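PDB 5WOS: CNPV058 bcl-2 like protein from Canarypox virus, which inhibits host-cell apoptosis, binding the proapoptotic proteins BAK1 and BAX and other BH3-containing proteins such as BIM, BID and PUMA. Local coordinates for residues A[16-27]-A[121-130]; A[53-64]-A[96-104]. All blocks are in the same frame, centred on the assembly; numbering follows the deposited sequence.

Interaction 1: A[16-27]-A[121-130]; sequences YYTILNIIQNYF and MPDIITESLL
Helices 16-27 and 121-130 run roughly antiparallel, their axes 9.0 Å apart at closest approach and their directions 140° apart, with Q24 lying against P122 (CA to CA 5.3 Å) and L20 level with T126. Three side chains interlock as knobs into holes: P122 among L20, I23, Q24 and F27; T126 among Y16, I19, L20 and I23; and, in return, Y16 among D123, T126, E127 and L130. P122 CB meets L20 CD1 (3.7 Å), while its CG leans on the F27 ring at CD2. The branches of T126 diverge: CG2 makes a CH-pi contact over one face of Y16, 4.2 Å from the ring centroid, whereas OG1 lies 3.4 Å from I23 CD1 and bonds back to P122 O, which satisfies the buried hydroxyl within its own helix. That carbonyl also accepts T126 N, from its opposite face. Y16, with CG anti to the backbone N (chi1 177°), lays its ring across helix 121-130. Its OH donates to D123 OD1, the ring and carboxylate nearly coplanar (10°), though the 2.3 Å separation is doubtfully short. I125 CD1 touches both F27 CZ (3.5 Å) and I23 CG2 (3.6 Å), the latter methyl lying over one face of the F27 ring. The first helix of the Bcl-2 fold thereby joins the second arm of the central hairpin; F27 and M121 continue onto T106 of helix 92-112, and I124 and I125 onto I78 of helix 78-86.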
loop_
_atom_site.group_PDB
_atom_site.type_symbol
_atom_site.label_atom_id
_atom_site.label_comp_id
_atom_site.label_asym_id
_atom_site.label_seq_id
_atom_site.Cartn_x
_atom_site.Cartn_y
_atom_site.Cartn_z
ATOM N N TYR A 16 -2.947 0.953 -14.393
ATOM C CA TYR A 16 -1.730 0.534 -13.704
ATOM C C TYR A 16 -0.894 1.734 -13.280
ATOM O O TYR A 16 -0.385 1.782 -12.152
ATOM C CB TYR A 16 -0.906 -0.401 -14.595
ATOM C CG TYR A 16 0.406 -0.820 -13.974
ATOM C CD1 TYR A 16 0.501 -1.980 -13.218
ATOM C CD2 TYR A 16 1.549 -0.050 -14.136
ATOM C CE1 TYR A 16 1.699 -2.365 -12.642
ATOM C CE2 TYR A 16 2.751 -0.423 -13.565
ATOM C CZ TYR A 16 2.822 -1.581 -12.818
ATOM O OH TYR A 16 4.018 -1.960 -12.247
ATOM N N TYR A 17 -0.754 2.722 -14.168
ATOM C CA TYR A 17 0.112 3.860 -13.886
ATOM C C TYR A 17 -0.612 4.938 -13.090
ATOM O O TYR A 17 0.030 5.694 -12.355
ATOM C CB TYR A 17 0.678 4.405 -15.201
ATOM C CG TYR A 17 1.763 3.502 -15.765
ATOM C CD1 TYR A 17 2.977 3.370 -15.113
ATOM C CD2 TYR A 17 1.561 2.764 -16.928
ATOM C CE1 TYR A 17 3.971 2.542 -15.596
ATOM C CE2 TYR A 17 2.555 1.926 -17.426
ATOM C CZ TYR A 17 3.758 1.821 -16.754
ATOM O OH TYR A 17 4.755 0.996 -17.236
ATOM N N THR A 18 -1.941 5.010 -13.196
ATOM C CA THR A 18 -2.698 5.911 -12.331
ATOM C C THR A 18 -2.469 5.565 -10.863
ATOM O O THR A 18 -2.293 6.456 -10.025
ATOM C CB THR A 18 -4.193 5.853 -12.671
ATOM O OG1 THR A 18 -4.394 6.211 -14.046
ATOM C CG2 THR A 18 -4.986 6.827 -11.798
ATOM N N ILE A 19 -2.464 4.274 -10.532
ATOM C CA ILE A 19 -2.206 3.857 -9.157
ATOM C C ILE A 19 -0.721 3.969 -8.831
ATOM O O ILE A 19 -0.341 4.475 -7.772
ATOM C CB ILE A 19 -2.735 2.426 -8.932
ATOM C CG1 ILE A 19 -4.259 2.450 -8.781
ATOM C CG2 ILE A 19 -2.080 1.768 -7.711
ATOM C CD1 ILE A 19 -4.972 1.768 -9.895
ATOM N N LEU A 20 0.140 3.503 -9.738
ATOM C CA LEU A 20 1.575 3.478 -9.466
ATOM C C LEU A 20 2.114 4.872 -9.172
ATOM O O LEU A 20 2.949 5.042 -8.278
ATOM C CB LEU A 20 2.313 2.851 -10.649
ATOM C CG LEU A 20 3.844 2.818 -10.582
ATOM C CD1 LEU A 20 4.339 1.820 -9.543
ATOM C CD2 LEU A 20 4.408 2.488 -11.948
ATOM N N ASN A 21 1.660 5.882 -9.916
ATOM C CA ASN A 21 2.171 7.236 -9.708
ATOM C C ASN A 21 2.023 7.671 -8.254
ATOM O O ASN A 21 2.926 8.302 -7.691
ATOM C CB ASN A 21 1.455 8.222 -10.631
ATOM C CG ASN A 21 1.904 9.651 -10.413
ATOM O OD1 ASN A 21 1.188 10.461 -9.820
ATOM N ND2 ASN A 21 3.106 9.967 -10.883
ATOM N N ILE A 22 0.894 7.340 -7.627
ATOM C CA ILE A 22 0.657 7.754 -6.247
ATOM C C ILE A 22 1.456 6.897 -5.274
ATOM O O ILE A 22 2.070 7.414 -4.332
ATOM C CB ILE A 22 -0.851 7.708 -5.951
ATOM C CG1 ILE A 22 -1.511 8.984 -6.473
ATOM C CG2 ILE A 22 -1.127 7.541 -4.458
ATOM C CD1 ILE A 22 -2.965 8.816 -6.746
ATOM N N ILE A 23 1.456 5.578 -5.472
ATOM C CA ILE A 23 2.212 4.700 -4.586
ATOM C C ILE A 23 3.701 5.003 -4.685
ATOM O O ILE A 23 4.407 5.068 -3.671
ATOM C CB ILE A 23 1.916 3.225 -4.918
ATOM C CG1 ILE A 23 0.423 2.930 -4.756
ATOM C CG2 ILE A 23 2.748 2.308 -4.026
ATOM C CD1 ILE A 23 0.027 1.535 -5.171
ATOM N N GLN A 24 4.208 5.171 -5.906
ATOM C CA GLN A 24 5.630 5.438 -6.081
ATOM C C GLN A 24 6.050 6.695 -5.327
ATOM O O GLN A 24 7.090 6.712 -4.660
ATOM C CB GLN A 24 5.950 5.562 -7.569
ATOM C CG GLN A 24 7.390 5.248 -7.924
ATOM C CD GLN A 24 7.537 4.791 -9.359
ATOM O OE1 GLN A 24 6.761 5.182 -10.232
ATOM N NE2 GLN A 24 8.532 3.947 -9.610
ATOM N N ASN A 25 5.244 7.751 -5.401
ATOM C CA ASN A 25 5.623 9.001 -4.757
ATOM C C ASN A 25 5.427 8.959 -3.247
ATOM O O ASN A 25 6.195 9.594 -2.515
ATOM C CB ASN A 25 4.837 10.162 -5.371
ATOM C CG ASN A 25 5.489 10.697 -6.636
ATOM O OD1 ASN A 25 6.422 11.495 -6.574
ATOM N ND2 ASN A 25 4.999 10.259 -7.790
ATOM N N TYR A 26 4.427 8.225 -2.752
ATOM C CA TYR A 26 4.282 8.112 -1.306
ATOM C C TYR A 26 5.443 7.329 -0.703
ATOM O O TYR A 26 5.976 7.708 0.347
ATOM C CB TYR A 26 2.951 7.461 -0.942
ATOM C CG TYR A 26 2.763 7.337 0.554
ATOM C CD1 TYR A 26 2.767 6.098 1.175
ATOM C CD2 TYR A 26 2.611 8.465 1.344
ATOM C CE1 TYR A 26 2.612 5.987 2.540
ATOM C CE2 TYR A 26 2.449 8.364 2.705
ATOM C CZ TYR A 26 2.454 7.122 3.299
ATOM O OH TYR A 26 2.296 7.019 4.663
ATOM N N PHE A 27 5.851 6.235 -1.346
ATOM C CA PHE A 27 7.015 5.501 -0.866
ATOM C C PHE A 27 8.241 6.404 -0.848
ATOM O O PHE A 27 8.962 6.475 0.153
ATOM C CB PHE A 27 7.263 4.266 -1.738
ATOM C CG PHE A 27 6.265 3.155 -1.534
ATOM C CD1 PHE A 27 5.115 3.347 -0.782
ATOM C CD2 PHE A 27 6.486 1.908 -2.092
ATOM C CE1 PHE A 27 4.207 2.318 -0.601
ATOM C CE2 PHE A 27 5.585 0.881 -1.912
ATOM C CZ PHE A 27 4.445 1.087 -1.166
ATOM N N MET A 121 9.359 -2.185 -4.877
ATOM C CA MET A 121 8.160 -2.288 -4.051
ATOM C C MET A 121 6.938 -1.617 -4.662
ATOM O O MET A 121 5.851 -2.219 -4.614
ATOM C CB MET A 121 8.440 -1.701 -2.662
ATOM C CG MET A 121 9.256 -2.606 -1.748
ATOM S SD MET A 121 8.505 -4.224 -1.454
ATOM C CE MET A 121 6.994 -3.759 -0.608
ATOM N N PRO A 122 7.022 -0.409 -5.227
ATOM C CA PRO A 122 5.815 0.183 -5.830
ATOM C C PRO A 122 5.192 -0.699 -6.897
ATOM O O PRO A 122 3.974 -0.925 -6.886
ATOM C CB PRO A 122 6.332 1.509 -6.401
ATOM C CG PRO A 122 7.548 1.827 -5.589
ATOM C CD PRO A 122 8.176 0.506 -5.279
ATOM N N ASP A 123 6.002 -1.213 -7.824
ATOM C CA ASP A 123 5.471 -2.079 -8.868
ATOM C C ASP A 123 4.952 -3.388 -8.290
ATOM O O ASP A 123 3.945 -3.925 -8.765
ATOM C CB ASP A 123 6.549 -2.343 -9.916
ATOM C CG ASP A 123 6.808 -1.142 -10.805
ATOM O OD1 ASP A 123 5.897 -0.749 -11.566
ATOM O OD2 ASP A 123 7.921 -0.585 -10.734
ATOM N N ILE A 124 5.614 -3.909 -7.255
ATOM C CA ILE A 124 5.244 -5.214 -6.713
ATOM C C ILE A 124 3.850 -5.171 -6.095
ATOM O O ILE A 124 3.041 -6.087 -6.301
ATOM C CB ILE A 124 6.298 -5.695 -5.698
ATOM C CG1 ILE A 124 7.620 -5.985 -6.413
ATOM C CG2 ILE A 124 5.811 -6.951 -4.964
ATOM C CD1 ILE A 124 8.774 -6.318 -5.485
ATOM N N ILE A 125 3.543 -4.129 -5.320
ATOM C CA ILE A 125 2.218 -4.073 -4.712
ATOM C C ILE A 125 1.183 -3.615 -5.731
ATOM O O ILE A 125 0.068 -4.144 -5.772
ATOM C CB ILE A 125 2.211 -3.195 -3.442
ATOM C CG1 ILE A 125 2.259 -1.700 -3.761
ATOM C CG2 ILE A 125 3.372 -3.569 -2.524
ATOM C CD1 ILE A 125 1.910 -0.853 -2.560
ATOM N N THR A 126 1.538 -2.658 -6.592
ATOM C CA THR A 126 0.625 -2.259 -7.658
ATOM C C THR A 126 0.265 -3.451 -8.536
ATOM O O THR A 126 -0.893 -3.608 -8.943
ATOM C CB THR A 126 1.245 -1.144 -8.504
ATOM O OG1 THR A 126 1.731 -0.101 -7.652
ATOM C CG2 THR A 126 0.214 -0.559 -9.460
ATOM N N GLU A 127 1.248 -4.302 -8.837
ATOM C CA GLU A 127 0.970 -5.536 -9.566
ATOM C C GLU A 127 0.041 -6.444 -8.771
ATOM O O GLU A 127 -0.990 -6.898 -9.284
ATOM C CB GLU A 127 2.276 -6.264 -9.887
ATOM C CG GLU A 127 2.844 -5.956 -11.261
ATOM C CD GLU A 127 4.084 -6.772 -11.572
ATOM O OE1 GLU A 127 5.155 -6.165 -11.790
ATOM O OE2 GLU A 127 3.993 -8.021 -11.587
ATOM N N SER A 128 0.401 -6.735 -7.517
ATOM C CA SER A 128 -0.450 -7.574 -6.678
ATOM C C SER A 128 -1.831 -6.956 -6.507
ATOM O O SER A 128 -2.843 -7.665 -6.517
ATOM C CB SER A 128 0.205 -7.790 -5.316
ATOM O OG SER A 128 1.539 -8.247 -5.451
ATOM N N LEU A 129 -1.892 -5.633 -6.348
ATOM C CA LEU A 129 -3.177 -4.968 -6.157
ATOM C C LEU A 129 -4.052 -5.111 -7.396
ATOM O O LEU A 129 -5.237 -5.449 -7.300
ATOM C CB LEU A 129 -2.948 -3.491 -5.821
ATOM C CG LEU A 129 -3.721 -2.828 -4.681
ATOM C CD1 LEU A 129 -3.696 -3.647 -3.402
ATOM C CD2 LEU A 129 -3.111 -1.460 -4.424
ATOM N N LEU A 130 -3.481 -4.865 -8.575
ATOM C CA LEU A 130 -4.261 -4.923 -9.806
ATOM C C LEU A 130 -4.559 -6.351 -10.236
ATOM O O LEU A 130 -5.572 -6.595 -10.902
ATOM C CB LEU A 130 -3.524 -4.188 -10.924
ATOM C CG LEU A 130 -3.387 -2.696 -10.666
ATOM C CD1 LEU A 130 -2.311 -2.124 -11.528
ATOM C CD2 LEU A 130 -4.703 -2.004 -10.924
#

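Interaction 2: A[53-64]-A[96-104]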
loop_
_atom_site.group_PDB
_atom_site.type_symbol
_atom_site.label_atom_id
_atom_site.label_comp_id
_atom_site.label_asym_id
_atom_site.label_seq_id
_atom_site.Cartn_x
_atom_site.Cartn_y
_atom_site.Cartn_z
ATOM N N CYS A 53 -2.550 6.949 4.881
ATOM C CA CYS A 53 -1.498 6.001 5.232
ATOM C C CYS A 53 -0.708 6.467 6.448
ATOM O O CYS A 53 -0.253 5.638 7.244
ATOM C CB CYS A 53 -0.560 5.788 4.042
ATOM S SG CYS A 53 -1.347 5.045 2.592
ATOM N N ASP A 54 -0.537 7.779 6.612
ATOM C CA ASP A 54 0.200 8.288 7.764
ATOM C C ASP A 54 -0.567 8.070 9.063
ATOM O O ASP A 54 0.050 7.963 10.129
ATOM C CB ASP A 54 0.514 9.773 7.578
ATOM C CG ASP A 54 1.623 10.016 6.571
ATOM O OD1 ASP A 54 2.197 9.031 6.061
ATOM O OD2 ASP A 54 1.922 11.195 6.290
ATOM N N ILE A 55 -1.899 8.011 9.000
ATOM C CA ILE A 55 -2.684 7.680 10.187
ATOM C C ILE A 55 -2.516 6.207 10.534
ATOM O O ILE A 55 -2.282 5.847 11.694
ATOM C CB ILE A 55 -4.169 8.030 9.974
ATOM C CG1 ILE A 55 -4.340 9.504 9.594
ATOM C CG2 ILE A 55 -4.966 7.740 11.241
ATOM C CD1 ILE A 55 -5.677 9.806 8.947
ATOM N N ILE A 56 -2.641 5.332 9.535
ATOM C CA ILE A 56 -2.488 3.899 9.774
ATOM C C ILE A 56 -1.102 3.602 10.334
ATOM O O ILE A 56 -0.952 2.852 11.305
ATOM C CB ILE A 56 -2.761 3.114 8.478
ATOM C CG1 ILE A 56 -4.266 3.071 8.211
ATOM C CG2 ILE A 56 -2.193 1.698 8.558
ATOM C CD1 ILE A 56 -4.623 2.578 6.835
ATOM N N LEU A 57 -0.068 4.183 9.726
ATOM C CA LEU A 57 1.290 3.967 10.210
ATOM C C LEU A 57 1.435 4.437 11.650
ATOM O O LEU A 57 1.939 3.706 12.509
ATOM C CB LEU A 57 2.286 4.691 9.300
ATOM C CG LEU A 57 2.534 4.054 7.929
ATOM C CD1 LEU A 57 3.336 4.990 7.041
ATOM C CD2 LEU A 57 3.254 2.724 8.074
ATOM N N ARG A 58 0.985 5.658 11.937
ATOM C CA ARG A 58 1.141 6.206 13.279
ATOM C C ARG A 58 0.487 5.316 14.328
ATOM O O ARG A 58 1.005 5.195 15.445
ATOM C CB ARG A 58 0.559 7.619 13.329
ATOM C CG ARG A 58 0.603 8.270 14.701
ATOM C CD ARG A 58 -0.774 8.294 15.330
ATOM N NE ARG A 58 -1.715 9.104 14.559
ATOM C CZ ARG A 58 -3.035 9.070 14.711
ATOM N NH1 ARG A 58 -3.585 8.260 15.606
ATOM N NH2 ARG A 58 -3.808 9.844 13.965
ATOM N N ASP A 59 -0.631 4.677 13.992
ATOM C CA ASP A 59 -1.369 3.846 14.935
ATOM C C ASP A 59 -0.949 2.381 14.924
ATOM O O ASP A 59 -1.300 1.651 15.856
ATOM C CB ASP A 59 -2.870 3.931 14.638
ATOM C CG ASP A 59 -3.428 5.324 14.837
ATOM O OD1 ASP A 59 -2.949 6.029 15.749
ATOM O OD2 ASP A 59 -4.345 5.716 14.084
ATOM N N ASN A 60 -0.213 1.929 13.900
ATOM C CA ASN A 60 0.065 0.504 13.754
ATOM C C ASN A 60 1.518 0.222 13.384
ATOM O O ASN A 60 1.829 -0.894 12.949
ATOM C CB ASN A 60 -0.853 -0.120 12.698
ATOM C CG ASN A 60 -2.322 0.045 13.031
ATOM O OD1 ASN A 60 -2.872 -0.706 13.836
ATOM N ND2 ASN A 60 -2.967 1.027 12.409
ATOM N N ILE A 61 2.416 1.194 13.546
ATOM C CA ILE A 61 3.814 0.950 13.212
ATOM C C ILE A 61 4.410 -0.107 14.135
ATOM O O ILE A 61 5.290 -0.874 13.726
ATOM C CB ILE A 61 4.609 2.270 13.263
ATOM C CG1 ILE A 61 5.882 2.157 12.429
ATOM C CG2 ILE A 61 4.932 2.675 14.696
ATOM C CD1 ILE A 61 5.637 2.337 10.959
ATOM N N VAL A 62 3.943 -0.174 15.384
ATOM C CA VAL A 62 4.475 -1.149 16.334
ATOM C C VAL A 62 4.098 -2.564 15.913
ATOM O O VAL A 62 4.941 -3.469 15.893
ATOM C CB VAL A 62 3.976 -0.831 17.754
ATOM C CG1 VAL A 62 4.453 -1.888 18.746
ATOM C CG2 VAL A 62 4.442 0.553 18.177
ATOM N N GLU A 63 2.822 -2.785 15.594
ATOM C CA GLU A 63 2.409 -4.096 15.105
ATOM C C GLU A 63 3.167 -4.474 13.840
ATOM O O GLU A 63 3.633 -5.612 13.702
ATOM C CB GLU A 63 0.900 -4.116 14.856
ATOM C CG GLU A 63 0.072 -4.363 16.107
ATOM C CD GLU A 63 0.364 -5.712 16.745
ATOM O OE1 GLU A 63 0.325 -6.733 16.025
ATOM O OE2 GLU A 63 0.649 -5.751 17.961
ATOM N N PHE A 64 3.300 -3.533 12.903
ATOM C CA PHE A 64 4.077 -3.795 11.697
ATOM C C PHE A 64 5.492 -4.252 12.038
ATOM O O PHE A 64 6.024 -5.172 11.407
ATOM C CB PHE A 64 4.132 -2.542 10.822
ATOM C CG PHE A 64 2.821 -2.174 10.172
ATOM C CD1 PHE A 64 1.712 -3.000 10.255
ATOM C CD2 PHE A 64 2.713 -0.992 9.454
ATOM C CE1 PHE A 64 0.522 -2.651 9.644
ATOM C CE2 PHE A 64 1.527 -0.636 8.840
ATOM C CZ PHE A 64 0.429 -1.467 8.934
ATOM N N ILE A 96 -5.809 0.744 1.330
ATOM C CA ILE A 96 -4.926 1.735 1.940
ATOM C C ILE A 96 -3.984 1.069 2.936
ATOM O O ILE A 96 -2.789 1.391 2.992
ATOM C CB ILE A 96 -5.756 2.850 2.600
ATOM C CG1 ILE A 96 -6.528 3.649 1.541
ATOM C CG2 ILE A 96 -4.869 3.765 3.433
ATOM C CD1 ILE A 96 -5.658 4.473 0.613
ATOM N N SER A 97 -4.503 0.141 3.744
ATOM C CA SER A 97 -3.664 -0.575 4.700
ATOM C C SER A 97 -2.519 -1.296 4.001
ATOM O O SER A 97 -1.399 -1.349 4.522
ATOM C CB SER A 97 -4.515 -1.566 5.492
ATOM O OG SER A 97 -5.622 -0.907 6.074
ATOM N N ILE A 98 -2.785 -1.869 2.825
ATOM C CA ILE A 98 -1.732 -2.508 2.039
ATOM C C ILE A 98 -0.663 -1.491 1.658
ATOM O O ILE A 98 0.541 -1.738 1.805
ATOM C CB ILE A 98 -2.341 -3.177 0.795
ATOM C CG1 ILE A 98 -3.154 -4.404 1.201
ATOM C CG2 ILE A 98 -1.253 -3.559 -0.222
ATOM C CD1 ILE A 98 -4.202 -4.796 0.183
ATOM N N ILE A 99 -1.089 -0.335 1.151
ATOM C CA ILE A 99 -0.140 0.688 0.723
ATOM C C ILE A 99 0.704 1.150 1.901
ATOM O O ILE A 99 1.926 1.312 1.786
ATOM C CB ILE A 99 -0.890 1.862 0.065
ATOM C CG1 ILE A 99 -1.601 1.389 -1.207
ATOM C CG2 ILE A 99 0.069 3.004 -0.261
ATOM C CD1 ILE A 99 -2.668 2.354 -1.708
ATOM N N ALA A 100 0.069 1.365 3.055
ATOM C CA ALA A 100 0.803 1.821 4.230
ATOM C C ALA A 100 1.814 0.775 4.682
ATOM O O ALA A 100 2.995 1.083 4.887
ATOM C CB ALA A 100 -0.171 2.154 5.359
ATOM N N PHE A 101 1.366 -0.472 4.846
ATOM C CA PHE A 101 2.282 -1.547 5.210
ATOM C C PHE A 101 3.352 -1.736 4.144
ATOM O O PHE A 101 4.519 -1.996 4.462
ATOM C CB PHE A 101 1.509 -2.846 5.429
ATOM C CG PHE A 101 2.385 -4.019 5.777
ATOM C CD1 PHE A 101 2.844 -4.196 7.070
ATOM C CD2 PHE A 101 2.749 -4.942 4.811
ATOM C CE1 PHE A 101 3.649 -5.270 7.392
ATOM C CE2 PHE A 101 3.552 -6.018 5.131
ATOM C CZ PHE A 101 4.004 -6.179 6.423
ATOM N N GLY A 102 2.977 -1.611 2.871
ATOM C CA GLY A 102 3.979 -1.609 1.820
ATOM C C GLY A 102 5.010 -0.514 2.016
ATOM O O GLY A 102 6.213 -0.743 1.861
ATOM N N ALA A 103 4.553 0.691 2.374
ATOM C CA ALA A 103 5.478 1.791 2.624
ATOM C C ALA A 103 6.444 1.453 3.752
ATOM O O ALA A 103 7.648 1.708 3.645
ATOM C CB ALA A 103 4.701 3.065 2.950
ATOM N N TYR A 104 5.935 0.874 4.842
ATOM C CA TYR A 104 6.803 0.537 5.967
ATOM C C TYR A 104 7.873 -0.464 5.548
ATOM O O TYR A 104 9.059 -0.286 5.851
ATOM C CB TYR A 104 5.980 -0.017 7.130
ATOM C CG TYR A 104 6.838 -0.412 8.308
ATOM C CD1 TYR A 104 7.571 0.540 8.998
ATOM C CD2 TYR A 104 6.931 -1.735 8.720
ATOM C CE1 TYR A 104 8.365 0.193 10.073
ATOM C CE2 TYR A 104 7.725 -2.095 9.797
ATOM C CZ TYR A 104 8.440 -1.125 10.468
ATOM O OH TYR A 104 9.234 -1.464 11.538
#
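The BH3-binding groove of the Bcl-2 fold owes part of its wall and floor to C53-F64 and I96-Y104, two helical segments that cross at -64° with axes 8.9 Å apart. No hydrogen bond links them; the join is apolar and aromatic. A100, small and facing the other helix, lets C53 come close: A100 CB lies 3.9 Å from C53 CB and also touches I56 CG2. C53 SG settles between the CG2 methyls of I96 and I99, and I56 CD1 reaches I96 CG2 (3.6 Å). Past the kink at residues 62 and 63, F64 and F101 form a T-shaped pair, centroids 5.0 Å apart and planes at 81°, in which the edge of F101 at CD1 points to the middle of the F64 face. N60 O lies off-centre over the opposite face and L57 CD2 in the ring plane, which limits the tilt of F64. I61 CD1 and F64 CB approach the Y104 ring obliquely from the same side of its plane, the first 3.3 Å from Y104 CD1, the second 3.6 Å from Y104 CD2. I56, N60, F64 and S97 also touch the bound peptide, while Y26 of helix 14-32 packs on C53, L57 and A103, and I98 turns to helix 78-86.

Interactions 1 and 2, with centres about 16 Å apart, meet through helix 14-32. Y26, which makes no contact with 121-130, places its OH 2.5 Å from D54 OD1, a probable hydrogen bond, and 3.3 Å from L57 CD1. The neighbouring F27 brings CE1 to 3.4 Å from A103 N, so the ring that packs on P122 and I125 in interaction 1 also touches segment 96-104 of interaction 2. Helices 92-112 and 121-138, consecutive in the chain, form the central hairpin: interaction 1 packs the first helix on one arm, and interaction 2 sets helix 43-69 on the other. Of the two, interaction 2 borders the peptide site, which probably holds a BIM-derived BH3 helix.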